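Long-range contacts in amidohydrolase (Thermotoga maritima, PDB 3OOQ), which probably acts as a metal-dependent hydrolase of the amidohydrolase family, possibly with allantoinase activity: residues G58-L68 and G110-G120; L150-K159 and R172-F183. All coordinates share one frame; numbering follows the deposited sequence.

Interaction 1: G58-L68 and G110-G120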
loop_
_atom_site.group_PDB
_atom_site.type_symbol
_atom_site.label_atom_id
_atom_site.label_comp_id
_atom_site.label_asym_id
_atom_site.label_seq_id
_atom_site.Cartn_x
_atom_site.Cartn_y
_atom_site.Cartn_z
ATOM N N GLY F 58 44.334 27.635 -8.669
ATOM C CA GLY F 58 43.073 26.909 -8.887
ATOM C C GLY F 58 42.089 27.271 -7.782
ATOM O O GLY F 58 42.489 27.439 -6.619
ATOM N N PHE F 59 40.806 27.386 -8.129
ATOM C CA PHE F 59 39.763 27.618 -7.118
ATOM C C PHE F 59 39.465 26.365 -6.328
ATOM O O PHE F 59 39.671 25.246 -6.805
ATOM C CB PHE F 59 38.480 28.181 -7.728
ATOM C CG PHE F 59 38.675 29.496 -8.432
ATOM C CD1 PHE F 59 39.278 30.562 -7.779
ATOM C CD2 PHE F 59 38.232 29.672 -9.748
ATOM C CE1 PHE F 59 39.459 31.787 -8.420
ATOM C CE2 PHE F 59 38.412 30.896 -10.400
ATOM C CZ PHE F 59 39.016 31.956 -9.733
ATOM N N VAL F 60 38.997 26.576 -5.102
ATOM C CA VAL F 60 38.849 25.515 -4.134
ATOM C C VAL F 60 37.434 25.611 -3.589
ATOM O O VAL F 60 37.074 26.598 -2.955
ATOM C CB VAL F 60 39.886 25.659 -2.982
ATOM C CG1 VAL F 60 39.762 24.529 -1.985
ATOM C CG2 VAL F 60 41.332 25.755 -3.534
ATOM N N ASP F 61 36.622 24.601 -3.867
ATOM C CA ASP F 61 35.270 24.598 -3.333
ATOM C C ASP F 61 35.203 23.748 -2.084
ATOM O O ASP F 61 35.388 22.527 -2.140
ATOM C CB ASP F 61 34.256 24.091 -4.357
ATOM C CG ASP F 61 32.840 24.490 -4.004
ATOM O OD1 ASP F 61 32.425 24.279 -2.849
ATOM O OD2 ASP F 61 32.136 25.030 -4.876
ATOM N N ALA F 62 34.937 24.396 -0.958
ATOM C CA ALA F 62 34.959 23.702 0.322
ATOM C C ALA F 62 33.778 22.730 0.587
ATOM O O ALA F 62 33.786 22.031 1.580
ATOM C CB ALA F 62 35.084 24.704 1.445
ATOM N N HIS F 63 32.795 22.655 -0.312
ATOM C CA HIS F 63 31.627 21.779 -0.081
ATOM C C HIS F 63 30.958 21.446 -1.403
ATOM O O HIS F 63 30.304 22.298 -2.004
ATOM C CB HIS F 63 30.627 22.447 0.874
ATOM C CG HIS F 63 29.503 21.552 1.310
ATOM N ND1 HIS F 63 28.505 21.132 0.451
ATOM C CD2 HIS F 63 29.227 20.986 2.511
ATOM C CE1 HIS F 63 27.652 20.368 1.108
ATOM N NE2 HIS F 63 28.069 20.257 2.356
ATOM N N SER F 64 31.106 20.200 -1.846
ATOM C CA SER F 64 30.653 19.840 -3.186
ATOM C C SER F 64 30.118 18.420 -3.282
ATOM O O SER F 64 30.547 17.526 -2.544
ATOM C CB SER F 64 31.818 19.981 -4.175
ATOM O OG SER F 64 31.334 20.061 -5.498
ATOM N N HIS F 65 29.232 18.207 -4.246
ATOM C CA HIS F 65 28.810 16.853 -4.572
ATOM C C HIS F 65 29.201 16.435 -5.992
ATOM O O HIS F 65 28.728 15.431 -6.489
ATOM C CB HIS F 65 27.316 16.672 -4.294
ATOM C CG HIS F 65 26.881 17.263 -2.986
ATOM N ND1 HIS F 65 27.272 16.745 -1.769
ATOM C CD2 HIS F 65 26.126 18.353 -2.705
ATOM C CE1 HIS F 65 26.753 17.469 -0.794
ATOM N NE2 HIS F 65 26.053 18.453 -1.332
ATOM N N ILE F 66 30.112 17.181 -6.622
ATOM C CA ILE F 66 30.626 16.796 -7.941
ATOM C C ILE F 66 31.166 15.369 -7.889
ATOM O O ILE F 66 31.729 14.941 -6.878
ATOM C CB ILE F 66 31.681 17.796 -8.490
ATOM C CG1 ILE F 66 31.910 17.559 -9.994
ATOM C CG2 ILE F 66 33.015 17.717 -7.678
ATOM C CD1 ILE F 66 32.401 18.781 -10.763
ATOM N N GLY F 67 30.963 14.618 -8.961
ATOM C CA GLY F 67 31.385 13.228 -8.998
ATOM C C GLY F 67 30.440 12.281 -8.272
ATOM O O GLY F 67 30.383 11.095 -8.610
ATOM N N LEU F 68 29.711 12.787 -7.276
ATOM C CA LEU F 68 28.711 11.978 -6.546
ATOM C C LEU F 68 27.350 11.938 -7.238
ATOM O O LEU F 68 26.657 10.916 -7.217
ATOM C CB LEU F 68 28.501 12.494 -5.110
ATOM C CG LEU F 68 29.575 12.295 -4.049
ATOM C CD1 LEU F 68 29.025 12.713 -2.696
ATOM C CD2 LEU F 68 29.968 10.839 -3.980
ATOM N N GLY F 110 36.098 26.078 -15.714
ATOM C CA GLY F 110 35.750 27.235 -14.891
ATOM C C GLY F 110 36.805 27.574 -13.847
ATOM O O GLY F 110 36.602 28.438 -12.992
ATOM N N GLY F 111 37.924 26.867 -13.897
ATOM C CA GLY F 111 39.083 27.204 -13.088
ATOM C C GLY F 111 39.112 26.608 -11.704
ATOM O O GLY F 111 39.892 27.047 -10.877
ATOM N N VAL F 112 38.271 25.601 -11.453
ATOM C CA VAL F 112 38.234 24.904 -10.170
ATOM C C VAL F 112 39.103 23.648 -10.203
ATOM O O VAL F 112 38.953 22.789 -11.082
ATOM C CB VAL F 112 36.779 24.507 -9.785
ATOM C CG1 VAL F 112 36.753 23.835 -8.414
ATOM C CG2 VAL F 112 35.886 25.744 -9.767
ATOM N N THR F 113 40.004 23.519 -9.234
ATOM C CA THR F 113 40.942 22.402 -9.258
ATOM C C THR F 113 40.800 21.440 -8.081
ATOM O O THR F 113 41.111 20.261 -8.210
ATOM C CB THR F 113 42.404 22.902 -9.325
ATOM O OG1 THR F 113 42.648 23.785 -8.223
ATOM C CG2 THR F 113 42.666 23.630 -10.633
ATOM N N SER F 114 40.343 21.941 -6.939
ATOM C CA SER F 114 40.205 21.129 -5.713
ATOM C C SER F 114 38.833 21.331 -5.077
ATOM O O SER F 114 38.293 22.433 -5.101
ATOM C CB SER F 114 41.285 21.506 -4.677
ATOM O OG SER F 114 42.596 21.206 -5.147
ATOM N N VAL F 115 38.284 20.271 -4.492
ATOM C CA VAL F 115 37.001 20.350 -3.799
ATOM C C VAL F 115 36.985 19.381 -2.632
ATOM O O VAL F 115 37.671 18.351 -2.646
ATOM C CB VAL F 115 35.779 19.995 -4.741
ATOM C CG1 VAL F 115 35.765 20.857 -6.006
ATOM C CG2 VAL F 115 35.834 18.527 -5.157
HETATM N N MSE F 116 36.203 19.702 -1.619
HETATM C CA MSE F 116 35.767 18.657 -0.717
HETATM C C MSE F 116 34.470 18.010 -1.234
HETATM O O MSE F 116 33.434 18.668 -1.383
HETATM C CB MSE F 116 35.606 19.109 0.726
HETATM C CG MSE F 116 35.641 17.857 1.636
HETATM SE SE MSE F 116 35.194 18.099 3.416
HETATM C CE MSE F 116 33.449 18.994 3.221
ATOM N N ILE F 117 34.563 16.719 -1.537
ATOM C CA ILE F 117 33.391 15.932 -1.848
ATOM C C ILE F 117 32.826 15.449 -0.523
ATOM O O ILE F 117 33.568 14.993 0.363
ATOM C CB ILE F 117 33.703 14.752 -2.793
ATOM C CG1 ILE F 117 34.888 13.931 -2.268
ATOM C CG2 ILE F 117 33.933 15.285 -4.208
ATOM C CD1 ILE F 117 35.122 12.587 -2.970
ATOM N N VAL F 118 31.513 15.571 -0.378
ATOM C CA VAL F 118 30.846 15.321 0.894
ATOM C C VAL F 118 29.437 14.731 0.613
ATOM O O VAL F 118 28.831 15.047 -0.418
ATOM C CB VAL F 118 30.826 16.648 1.706
ATOM C CG1 VAL F 118 29.961 17.724 1.031
ATOM C CG2 VAL F 118 30.429 16.458 3.135
ATOM N N PRO F 119 28.923 13.865 1.511
ATOM C CA PRO F 119 27.509 13.516 1.391
ATOM C C PRO F 119 26.605 14.761 1.518
ATOM O O PRO F 119 27.045 15.828 2.001
ATOM C CB PRO F 119 27.270 12.567 2.576
ATOM C CG PRO F 119 28.606 12.044 2.968
ATOM C CD PRO F 119 29.573 13.177 2.649
ATOM N N GLY F 120 25.358 14.624 1.069
ATOM C CA GLY F 120 24.357 15.680 1.174
ATOM C C GLY F 120 23.750 15.803 2.574
ATOM O O GLY F 120 24.362 15.426 3.584
#

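Interaction 2: L150-K159 and R172-F183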
loop_
_atom_site.group_PDB
_atom_site.type_symbol
_atom_site.label_atom_id
_atom_site.label_comp_id
_atom_site.label_asym_id
_atom_site.label_seq_id
_atom_site.Cartn_x
_atom_site.Cartn_y
_atom_site.Cartn_z
ATOM N N LEU F 150 33.254 15.113 9.025
ATOM C CA LEU F 150 32.066 14.291 9.176
ATOM C C LEU F 150 30.851 15.191 8.963
ATOM O O LEU F 150 30.605 16.109 9.752
ATOM C CB LEU F 150 32.016 13.618 10.555
ATOM C CG LEU F 150 30.786 12.715 10.822
ATOM C CD1 LEU F 150 30.666 11.654 9.738
ATOM C CD2 LEU F 150 30.868 12.049 12.201
ATOM N N LYS F 151 30.112 14.925 7.896
ATOM C CA LYS F 151 28.924 15.705 7.490
ATOM C C LYS F 151 27.735 15.408 8.390
ATOM O O LYS F 151 27.443 14.244 8.663
ATOM C CB LYS F 151 28.563 15.364 6.033
ATOM C CG LYS F 151 27.343 16.073 5.442
ATOM C CD LYS F 151 27.447 17.623 5.545
ATOM C CE LYS F 151 26.271 18.342 4.886
ATOM N NZ LYS F 151 26.270 18.104 3.412
HETATM N N MSE F 152 27.059 16.465 8.838
HETATM C CA MSE F 152 25.849 16.354 9.646
HETATM C C MSE F 152 24.866 17.376 9.120
HETATM O O MSE F 152 25.269 18.298 8.421
HETATM C CB MSE F 152 26.142 16.617 11.131
HETATM C CG MSE F 152 27.124 15.623 11.701
HETATM SE SE MSE F 152 27.666 16.020 13.524
HETATM C CE MSE F 152 29.514 15.390 13.405
ATOM N N ALA F 153 23.582 17.203 9.440
ATOM C CA ALA F 153 22.532 18.079 8.898
ATOM C C ALA F 153 21.424 18.355 9.883
ATOM O O ALA F 153 20.999 17.452 10.596
ATOM C CB ALA F 153 21.943 17.492 7.617
ATOM N N PHE F 154 20.958 19.608 9.861
ATOM C CA PHE F 154 19.915 20.150 10.723
ATOM C C PHE F 154 18.874 20.770 9.831
ATOM O O PHE F 154 19.086 20.882 8.622
ATOM C CB PHE F 154 20.513 21.252 11.631
ATOM C CG PHE F 154 21.501 20.722 12.617
ATOM C CD1 PHE F 154 22.826 20.476 12.241
ATOM C CD2 PHE F 154 21.094 20.372 13.885
ATOM C CE1 PHE F 154 23.737 19.933 13.148
ATOM C CE2 PHE F 154 21.998 19.826 14.796
ATOM C CZ PHE F 154 23.318 19.615 14.429
ATOM N N GLY F 155 17.746 21.161 10.418
ATOM C CA GLY F 155 16.719 21.900 9.692
ATOM C C GLY F 155 15.785 20.988 8.911
ATOM O O GLY F 155 15.555 19.842 9.301
ATOM N N GLU F 156 15.229 21.507 7.819
ATOM C CA GLU F 156 14.105 20.853 7.120
ATOM C C GLU F 156 14.457 19.522 6.479
ATOM O O GLU F 156 13.654 18.587 6.539
ATOM C CB GLU F 156 13.498 21.778 6.048
ATOM C CG GLU F 156 12.826 23.051 6.600
ATOM C CD GLU F 156 12.281 23.955 5.499
ATOM O OE1 GLU F 156 11.891 23.437 4.434
ATOM O OE2 GLU F 156 12.226 25.187 5.694
ATOM N N ASN F 157 15.652 19.426 5.882
ATOM C CA ASN F 157 16.007 18.250 5.070
ATOM C C ASN F 157 15.957 16.930 5.848
ATOM O O ASN F 157 15.196 16.043 5.475
ATOM C CB ASN F 157 17.350 18.442 4.300
ATOM C CG ASN F 157 17.274 19.534 3.235
ATOM O OD1 ASN F 157 16.214 20.084 2.976
ATOM N ND2 ASN F 157 18.419 19.863 2.627
ATOM N N PRO F 158 16.726 16.802 6.956
ATOM C CA PRO F 158 16.677 15.510 7.669
ATOM C C PRO F 158 15.296 15.119 8.240
ATOM O O PRO F 158 14.929 13.950 8.181
ATOM C CB PRO F 158 17.702 15.681 8.806
ATOM C CG PRO F 158 17.850 17.196 8.978
ATOM C CD PRO F 158 17.693 17.740 7.576
ATOM N N LYS F 159 14.542 16.076 8.775
ATOM C CA LYS F 159 13.212 15.758 9.283
ATOM C C LYS F 159 12.159 15.473 8.185
ATOM O O LYS F 159 11.206 14.749 8.449
ATOM C CB LYS F 159 12.711 16.837 10.260
ATOM C CG LYS F 159 12.360 18.189 9.632
ATOM C CD LYS F 159 11.619 19.107 10.656
ATOM C CE LYS F 159 11.228 20.459 10.031
ATOM N NZ LYS F 159 10.156 21.121 10.839
ATOM N N ARG F 172 12.802 18.951 14.410
ATOM C CA ARG F 172 14.096 19.483 14.860
ATOM C C ARG F 172 14.541 18.915 16.210
ATOM O O ARG F 172 15.721 18.666 16.397
ATOM C CB ARG F 172 14.065 21.024 14.897
ATOM C CG ARG F 172 14.137 21.666 13.505
ATOM C CD ARG F 172 14.169 23.204 13.591
ATOM N NE ARG F 172 14.434 23.814 12.282
ATOM C CZ ARG F 172 13.521 24.047 11.339
ATOM N NH1 ARG F 172 12.246 23.703 11.517
ATOM N NH2 ARG F 172 13.892 24.603 10.195
HETATM N N MSE F 173 13.604 18.713 17.146
HETATM C CA MSE F 173 13.919 18.124 18.450
HETATM C C MSE F 173 14.549 16.747 18.266
HETATM O O MSE F 173 15.524 16.403 18.942
HETATM C CB MSE F 173 12.667 17.942 19.330
HETATM C CG MSE F 173 11.750 19.152 19.474
HETATM SE SE MSE F 173 10.457 18.765 20.885
HETATM C CE MSE F 173 9.398 17.401 19.883
ATOM N N GLY F 174 13.945 15.966 17.368
ATOM C CA GLY F 174 14.399 14.618 17.049
ATOM C C GLY F 174 15.746 14.573 16.351
ATOM O O GLY F 174 16.552 13.712 16.658
ATOM N N THR F 175 15.985 15.480 15.403
ATOM C CA THR F 175 17.297 15.553 14.705
ATOM C C THR F 175 18.470 15.765 15.683
ATOM O O THR F 175 19.479 15.066 15.630
ATOM C CB THR F 175 17.278 16.676 13.671
ATOM O OG1 THR F 175 16.231 16.410 12.739
ATOM C CG2 THR F 175 18.630 16.812 12.922
ATOM N N ALA F 176 18.316 16.743 16.568
ATOM C CA ALA F 176 19.270 16.985 17.636
ATOM C C ALA F 176 19.393 15.769 18.572
ATOM O O ALA F 176 20.498 15.400 18.977
ATOM C CB ALA F 176 18.853 18.254 18.437
ATOM N N GLY F 177 18.266 15.168 18.940
ATOM C CA GLY F 177 18.315 13.955 19.747
ATOM C C GLY F 177 19.127 12.832 19.106
ATOM O O GLY F 177 19.903 12.151 19.787
ATOM N N VAL F 178 18.950 12.641 17.802
ATOM C CA VAL F 178 19.669 11.583 17.065
ATOM C C VAL F 178 21.192 11.821 17.112
ATOM O O VAL F 178 21.969 10.897 17.343
ATOM C CB VAL F 178 19.158 11.482 15.603
ATOM C CG1 VAL F 178 20.104 10.656 14.728
ATOM C CG2 VAL F 178 17.754 10.874 15.574
ATOM N N ILE F 179 21.607 13.062 16.886
ATOM C CA ILE F 179 23.022 13.401 16.915
ATOM C C ILE F 179 23.587 13.280 18.348
ATOM O O ILE F 179 24.650 12.691 18.558
ATOM C CB ILE F 179 23.256 14.795 16.299
ATOM C CG1 ILE F 179 22.874 14.748 14.799
ATOM C CG2 ILE F 179 24.734 15.256 16.484
ATOM C CD1 ILE F 179 22.640 16.101 14.151
ATOM N N ARG F 180 22.854 13.797 19.327
ATOM C CA ARG F 180 23.275 13.647 20.725
ATOM C C ARG F 180 23.430 12.190 21.132
ATOM O O ARG F 180 24.374 11.812 21.849
ATOM C CB ARG F 180 22.246 14.253 21.663
ATOM C CG ARG F 180 22.534 15.627 22.083
ATOM C CD ARG F 180 21.925 15.947 23.477
ATOM N NE ARG F 180 22.209 17.349 23.646
ATOM C CZ ARG F 180 21.526 18.307 23.034
ATOM N NH1 ARG F 180 21.879 19.578 23.197
ATOM N NH2 ARG F 180 20.463 17.996 22.290
ATOM N N ASP F 181 22.464 11.382 20.712
ATOM C CA ASP F 181 22.474 9.978 21.038
ATOM C C ASP F 181 23.737 9.354 20.430
ATOM O O ASP F 181 24.425 8.589 21.100
ATOM C CB ASP F 181 21.192 9.314 20.518
ATOM C CG ASP F 181 21.148 7.848 20.790
ATOM O OD1 ASP F 181 20.847 7.468 21.934
ATOM O OD2 ASP F 181 21.421 7.060 19.862
ATOM N N TYR F 182 24.028 9.695 19.171
ATOM C CA TYR F 182 25.178 9.155 18.467
ATOM C C TYR F 182 26.466 9.411 19.250
ATOM O O TYR F 182 27.235 8.485 19.553
ATOM C CB TYR F 182 25.294 9.746 17.054
ATOM C CG TYR F 182 26.603 9.412 16.350
ATOM C CD1 TYR F 182 26.940 8.085 16.047
ATOM C CD2 TYR F 182 27.512 10.417 16.008
ATOM C CE1 TYR F 182 28.117 7.771 15.429
ATOM C CE2 TYR F 182 28.715 10.105 15.341
ATOM C CZ TYR F 182 29.010 8.772 15.079
ATOM O OH TYR F 182 30.189 8.427 14.458
ATOM N N PHE F 183 26.708 10.668 19.591
ATOM C CA PHE F 183 27.948 10.983 20.297
ATOM C C PHE F 183 27.980 10.417 21.730
ATOM O O PHE F 183 29.060 10.100 22.242
ATOM C CB PHE F 183 28.269 12.491 20.232
ATOM C CG PHE F 183 28.813 12.915 18.888
ATOM C CD1 PHE F 183 30.084 12.508 18.485
ATOM C CD2 PHE F 183 28.047 13.685 18.014
ATOM C CE1 PHE F 183 30.594 12.864 17.227
ATOM C CE2 PHE F 183 28.546 14.057 16.764
ATOM C CZ PHE F 183 29.834 13.648 16.373
HETATM O O HOH W 1 15.616 18.910 11.849
HETATM O O HOH W 2 11.989 25.773 8.317
HETATM O O HOH W 3 10.293 24.245 9.655
#

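Interaction 1: G58-L68 and G110-G120
The carbonyl oxygen of Phe-59 takes two amides at once: Thr-113 N lies 3.0 Å from Phe-59 O, and Ser-114 N adds a weak bond at 3.4 Å. This double grip marks a beta bulge, where the parallel pairing of 59-61 with 112-117 slips by one residue. Regular bonds resume between Asp-61 and Ser-114 and Met-116, until the chain turns at Ala-62 and His-63, a corner held by an Asx turn from Asp-61 OD1 to His-63 N. Beyond it Val-118 CG1, set between its own backbone N and carbonyl carbon (chi1 66°), sits over the centre of the His-63 ring, 3.5 Å from the centroid, as a CH-pi contact. That imidazole takes its main polar partner, Lys-151, at NE2. His-65 instead works in its ring plane, ND1 donating to Val-118 O at 2.7 Å, although the donor stands 29° off the carbonyl plane. A leucine in place of His-65 would probably leave Val-118 O without this donor and the loop at Pro-119 less firmly fixed. His-63 and His-65, spaced by Ser-64 at the end of a central strand, match the HxH motif of amidohydrolase barrels, which binds metal in relatives.

Interaction 2: L150-K159 and R172-F183
In the TIM-barrel wall, strand 150-153 meets helix 172-183, which runs the other way at 152°, with the axes 10.2 Å apart. Met-152 and Phe-183 reach for each other from opposite directions: Met-152 CE comes to 3.5 Å from Phe-183 CZ, and the selenium lies in the plane of the ring, at its edge, a Met-aromatic contact. Tyr-182 CD2 covers one face of that same ring. One turn back, Ile-179 CD1 touches the far end of the Phe-154 ring, 3.6 Å from Phe-154 CZ. Thr-175 divides its branches: with OG1 beside the backbone N (chi1 -59°), CG2 is left anti to that N and faces Ala-153 O at 3.4 Å and Pro-158 CG, while OG1 joins a water that donates to Gly-155 O. At the start of the helix, the extended Arg-172 lays one face of its guanidinium over the backbone of Gly-155. Two waters lie in its plane; one bonds Arg-172 NH2 at 2.9 Å and donates to Glu-156 OE2, which also accepts from Glu-282 N, and the other accepts soundly from Arg-172 NH1 (2.8 Å) but only weakly from Lys-159 NZ. The two cations, 3.4 Å apart between Lys-159 NZ and Arg-172 NH1, share the carboxylate of Asp-79 of a third subunit, and Arg-172 NE also pairs with Asp-232. The contact is thus largely apolar from Thr-175 CG2 to Phe-183 and charged at the start of the helix, where the gathered positive charge is probably offset by these acids and ties the barrel wall to a neighbouring subunit.

Overall arrangement
Although their centres lie about 24 Å apart, both contacts reach the same sheet and meet through a single side chain. Lys-151, on the strand of interaction 2 but without contact to its helix, sends NZ to within 2.8 Å of Pro-119 O and 3.0 Å of His-63 NE2, both probable hydrogen bonds. Interaction 1 pairs two strands of the wall, and its end at His-63 and His-65 lies where His-251 and Asp-306 also gather, a cluster consistent with the metal-centred active site of relatives. Interaction 2 backs the strand of Lys-151 with a helix on the outside. Each also reaches a neighbour: Pro-119 packs on Met-173 of a second subunit, whereas interaction 2 borders a third through the start of its helix.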